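Cellobiose 2-epimerase (Caldibacillus thermoamylovorans, PDB 5ZHB) catalyses the epimerisation at C2 of the reducing-end glucose of cellobiose, and belongs to the N-acylglucosamine 2-epimerase family. Local coordinates at residues 15-23 with 367-377. Numbering follows the deposited sequence.
Sequences HILPFWAKL and IAGPWKCPYHN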
loop_
_atom_site.group_PDB
_atom_site.type_symbol
_atom_site.label_atom_id
_atom_site.label_comp_id
_atom_site.label_asym_id
_atom_site.label_seq_id
_atom_site.Cartn_x
_atom_site.Cartn_y
_atom_site.Cartn_z
ATOM N N HIS A 15 -0.345 3.061 -20.389
ATOM C CA HIS A 15 0.083 4.326 -19.800
ATOM C C HIS A 15 0.941 4.033 -18.564
ATOM O O HIS A 15 2.103 4.439 -18.524
ATOM C CB HIS A 15 -1.128 5.239 -19.578
ATOM C CG HIS A 15 -0.816 6.633 -19.148
ATOM N ND1 HIS A 15 0.175 7.400 -19.723
ATOM C CD2 HIS A 15 -1.405 7.411 -18.236
ATOM C CE1 HIS A 15 0.184 8.591 -19.134
ATOM N NE2 HIS A 15 -0.783 8.610 -18.234
ATOM N N ILE A 16 0.386 3.305 -17.578
ATOM C CA ILE A 16 1.030 3.164 -16.270
ATOM C C ILE A 16 2.304 2.340 -16.389
ATOM O O ILE A 16 3.388 2.803 -16.040
ATOM C CB ILE A 16 0.092 2.549 -15.204
ATOM C CG1 ILE A 16 -1.140 3.417 -14.976
ATOM C CG2 ILE A 16 0.887 2.336 -13.921
ATOM C CD1 ILE A 16 -2.197 2.811 -14.063
ATOM N N LEU A 17 2.174 1.084 -16.791
ATOM C CA LEU A 17 3.323 0.199 -16.787
ATOM C C LEU A 17 4.426 0.643 -17.763
ATOM O O LEU A 17 5.590 0.581 -17.397
ATOM C CB LEU A 17 2.865 -1.230 -17.017
ATOM C CG LEU A 17 1.903 -1.763 -15.953
ATOM C CD1 LEU A 17 1.413 -3.138 -16.295
ATOM C CD2 LEU A 17 2.565 -1.767 -14.588
ATOM N N PRO A 18 4.154 1.105 -18.997
ATOM C CA PRO A 18 5.217 1.699 -19.831
ATOM C C PRO A 18 5.956 2.870 -19.188
ATOM O O PRO A 18 7.158 3.025 -19.378
ATOM C CB PRO A 18 4.495 2.120 -21.138
ATOM C CG PRO A 18 3.271 1.236 -21.184
ATOM C CD PRO A 18 2.871 0.988 -19.714
ATOM N N PHE A 19 5.260 3.722 -18.414
ATOM C CA PHE A 19 5.935 4.838 -17.770
ATOM C C PHE A 19 7.004 4.329 -16.790
ATOM O O PHE A 19 8.149 4.784 -16.818
ATOM C CB PHE A 19 4.927 5.728 -17.041
ATOM C CG PHE A 19 5.560 6.695 -16.046
ATOM C CD1 PHE A 19 5.783 6.326 -14.724
ATOM C CD2 PHE A 19 5.885 7.984 -16.439
ATOM C CE1 PHE A 19 6.350 7.219 -13.835
ATOM C CE2 PHE A 19 6.448 8.874 -15.561
ATOM C CZ PHE A 19 6.643 8.514 -14.242
ATOM N N TRP A 20 6.627 3.353 -15.949
ATOM C CA TRP A 20 7.522 2.750 -14.975
ATOM C C TRP A 20 8.659 1.977 -15.642
ATOM O O TRP A 20 9.788 2.028 -15.171
ATOM C CB TRP A 20 6.688 1.902 -13.999
ATOM C CG TRP A 20 5.868 2.803 -13.122
ATOM C CD1 TRP A 20 4.573 3.199 -13.254
ATOM C CD2 TRP A 20 6.417 3.584 -12.049
ATOM N NE1 TRP A 20 4.260 4.134 -12.309
ATOM C CE2 TRP A 20 5.376 4.395 -11.560
ATOM C CE3 TRP A 20 7.675 3.635 -11.446
ATOM C CZ2 TRP A 20 5.571 5.249 -10.481
ATOM C CZ3 TRP A 20 7.874 4.492 -10.391
ATOM C CH2 TRP A 20 6.841 5.308 -9.938
ATOM N N ALA A 21 8.383 1.284 -16.758
ATOM C CA ALA A 21 9.431 0.613 -17.524
ATOM C C ALA A 21 10.489 1.585 -18.055
ATOM O O ALA A 21 11.658 1.215 -18.107
ATOM C CB ALA A 21 8.826 -0.185 -18.656
ATOM N N LYS A 22 10.105 2.831 -18.387
ATOM C CA LYS A 22 11.043 3.838 -18.849
ATOM C C LYS A 22 11.960 4.317 -17.713
ATOM O O LYS A 22 12.874 5.108 -17.954
ATOM C CB LYS A 22 10.301 5.023 -19.492
ATOM C CG LYS A 22 9.751 4.806 -20.909
ATOM C CD LYS A 22 8.942 5.961 -21.516
ATOM C CE LYS A 22 7.450 5.912 -21.219
ATOM N NZ LYS A 22 6.782 7.194 -20.918
ATOM N N LEU A 23 11.712 3.898 -16.462
ATOM C CA LEU A 23 12.595 4.283 -15.363
ATOM C C LEU A 23 13.586 3.164 -15.017
ATOM O O LEU A 23 14.269 3.240 -13.984
ATOM C CB LEU A 23 11.750 4.667 -14.139
ATOM C CG LEU A 23 10.767 5.829 -14.310
ATOM C CD1 LEU A 23 10.111 6.122 -12.957
ATOM C CD2 LEU A 23 11.421 7.112 -14.900
ATOM N N ILE A 367 5.995 12.938 -9.574
ATOM C CA ILE A 367 5.196 11.903 -10.193
ATOM C C ILE A 367 5.719 10.537 -9.791
ATOM O O ILE A 367 4.995 9.556 -9.823
ATOM C CB ILE A 367 5.229 12.038 -11.737
ATOM C CG1 ILE A 367 4.856 13.399 -12.169
ATOM C CG2 ILE A 367 4.347 10.986 -12.404
ATOM C CD1 ILE A 367 3.620 13.955 -11.485
ATOM N N ALA A 368 7.005 10.462 -9.498
ATOM C CA ALA A 368 7.614 9.225 -9.081
ATOM C C ALA A 368 8.693 9.550 -8.061
ATOM O O ALA A 368 9.474 10.491 -8.246
ATOM C CB ALA A 368 8.177 8.477 -10.261
ATOM N N GLY A 369 8.739 8.732 -7.010
ATOM C CA GLY A 369 9.753 8.861 -5.994
ATOM C C GLY A 369 9.494 7.946 -4.805
ATOM O O GLY A 369 8.661 7.057 -4.883
ATOM N N PRO A 370 10.201 8.169 -3.683
ATOM C CA PRO A 370 10.141 7.260 -2.552
ATOM C C PRO A 370 8.719 6.974 -2.086
ATOM O O PRO A 370 8.489 5.898 -1.554
ATOM C CB PRO A 370 10.981 7.972 -1.481
ATOM C CG PRO A 370 11.959 8.790 -2.299
ATOM C CD PRO A 370 11.102 9.310 -3.442
ATOM N N TRP A 371 7.810 7.943 -2.228
ATOM C CA TRP A 371 6.460 7.784 -1.716
ATOM C C TRP A 371 5.420 7.754 -2.827
ATOM O O TRP A 371 4.230 7.767 -2.524
ATOM C CB TRP A 371 6.153 8.884 -0.693
ATOM C CG TRP A 371 7.005 8.699 0.531
ATOM C CD1 TRP A 371 8.023 9.508 0.942
ATOM C CD2 TRP A 371 7.016 7.535 1.395
ATOM N NE1 TRP A 371 8.628 8.961 2.041
ATOM C CE2 TRP A 371 8.040 7.753 2.339
ATOM C CE3 TRP A 371 6.256 6.356 1.477
ATOM C CZ2 TRP A 371 8.327 6.825 3.339
ATOM C CZ3 TRP A 371 6.557 5.426 2.456
ATOM C CH2 TRP A 371 7.586 5.660 3.371
ATOM N N LYS A 372 5.844 7.628 -4.096
ATOM C CA LYS A 372 4.874 7.504 -5.170
ATOM C C LYS A 372 5.425 6.560 -6.222
ATOM O O LYS A 372 6.470 6.846 -6.832
ATOM C CB LYS A 372 4.476 8.840 -5.788
ATOM C CG LYS A 372 3.352 8.670 -6.855
ATOM C CD LYS A 372 2.743 9.985 -7.317
ATOM C CE LYS A 372 1.775 9.853 -8.458
ATOM N NZ LYS A 372 2.343 9.165 -9.600
ATOM N N CYS A 373 4.722 5.431 -6.369
ATOM C CA CYS A 373 5.201 4.358 -7.213
ATOM C C CYS A 373 3.976 3.693 -7.832
ATOM O O CYS A 373 2.914 4.310 -7.891
ATOM C CB CYS A 373 6.216 3.524 -6.450
ATOM S SG CYS A 373 5.479 2.790 -4.968
ATOM N N PRO A 374 4.125 2.545 -8.527
ATOM C CA PRO A 374 2.995 1.979 -9.265
ATOM C C PRO A 374 2.102 0.998 -8.517
ATOM O O PRO A 374 1.238 0.399 -9.134
ATOM C CB PRO A 374 3.760 1.251 -10.387
ATOM C CG PRO A 374 4.968 0.683 -9.696
ATOM C CD PRO A 374 5.359 1.774 -8.716
ATOM N N TYR A 375 2.328 0.795 -7.212
ATOM C CA TYR A 375 1.615 -0.246 -6.481
ATOM C C TYR A 375 0.119 0.061 -6.388
ATOM O O TYR A 375 -0.690 -0.794 -6.773
ATOM C CB TYR A 375 2.322 -0.497 -5.144
ATOM C CG TYR A 375 1.495 -0.673 -3.878
ATOM C CD1 TYR A 375 0.934 -1.896 -3.534
ATOM C CD2 TYR A 375 1.357 0.373 -2.966
ATOM C CE1 TYR A 375 0.246 -2.084 -2.338
ATOM C CE2 TYR A 375 0.679 0.201 -1.762
ATOM C CZ TYR A 375 0.095 -1.024 -1.456
ATOM O OH TYR A 375 -0.555 -1.219 -0.254
ATOM N N HIS A 376 -0.252 1.248 -5.893
ATOM C CA HIS A 376 -1.669 1.523 -5.641
ATOM C C HIS A 376 -2.488 1.483 -6.941
ATOM O O HIS A 376 -3.539 0.825 -7.014
ATOM C CB HIS A 376 -1.849 2.851 -4.924
ATOM C CG HIS A 376 -1.588 2.890 -3.444
ATOM N ND1 HIS A 376 -2.371 2.216 -2.522
ATOM C CD2 HIS A 376 -0.602 3.488 -2.744
ATOM C CE1 HIS A 376 -1.864 2.412 -1.298
ATOM N NE2 HIS A 376 -0.809 3.215 -1.403
ATOM N N ASN A 377 -2.039 2.233 -7.940
ATOM C CA ASN A 377 -2.797 2.366 -9.176
ATOM C C ASN A 377 -2.744 1.088 -10.031
ATOM O O ASN A 377 -3.776 0.713 -10.616
ATOM C CB ASN A 377 -2.488 3.677 -9.896
ATOM C CG ASN A 377 -1.052 3.852 -10.337
ATOM O OD1 ASN A 377 -0.168 3.131 -9.870
ATOM N ND2 ASN A 377 -0.815 4.849 -11.187
#
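Trp-20, near the end of helix 2-21, lies against the loop that leads into the final helix, 375-387, and its CA comes 7.3 Å from that of Pro-374; no hydrogen bond links the two segments. The indole carries the contact, joining a wide apolar face to an N-H for Glu-351. Pro-374 CB sits over one face as a CH-pi contact, 3.5 Å from the centroid of the five-membered ring and only 11° off its normal; proline suits the place because its compact ring lies across the indole, with CD over the same face. At the six-membered end, Trp-20 CH2 meets Ala-368 CB at 3.5 Å, a short methyl that lets the backbone approach. Cys-373 comes up by its backbone, CA 3.3 Å from Trp-20 CH2. Over the opposite indole face, offset toward the rim, lies Phe-19 CD1; with CG anti to the backbone N (chi1 165°), Phe-19 CZ reaches 3.8 Å from Ile-367 CG2. One turn before Trp-20, branched, aliphatic Ile-16 packs its CD1 on the Asn-377 amide, 3.8 Å from ND2. Asn-377 ND2 and Trp-20 NE1 both donate to Glu-351 OE1, so one oxygen satisfies two buried N-H groups. Replacing Trp-20 by an alanine is likely to leave Pro-374 and Ala-368 facing a gap and take one donor from Glu-351. Within the loop, Lys-372 NZ bonds Ile-367 O at 2.7 Å and forms a salt bridge with Glu-351 OE2. The contact thus joins the first and last helices of an (alpha/alpha)6 barrel, with Pro-374 also touching Ala-58 of helix 49-66 and Ile-367 and Ala-368 forming a classic bulge against Val-35 of strand 34-35.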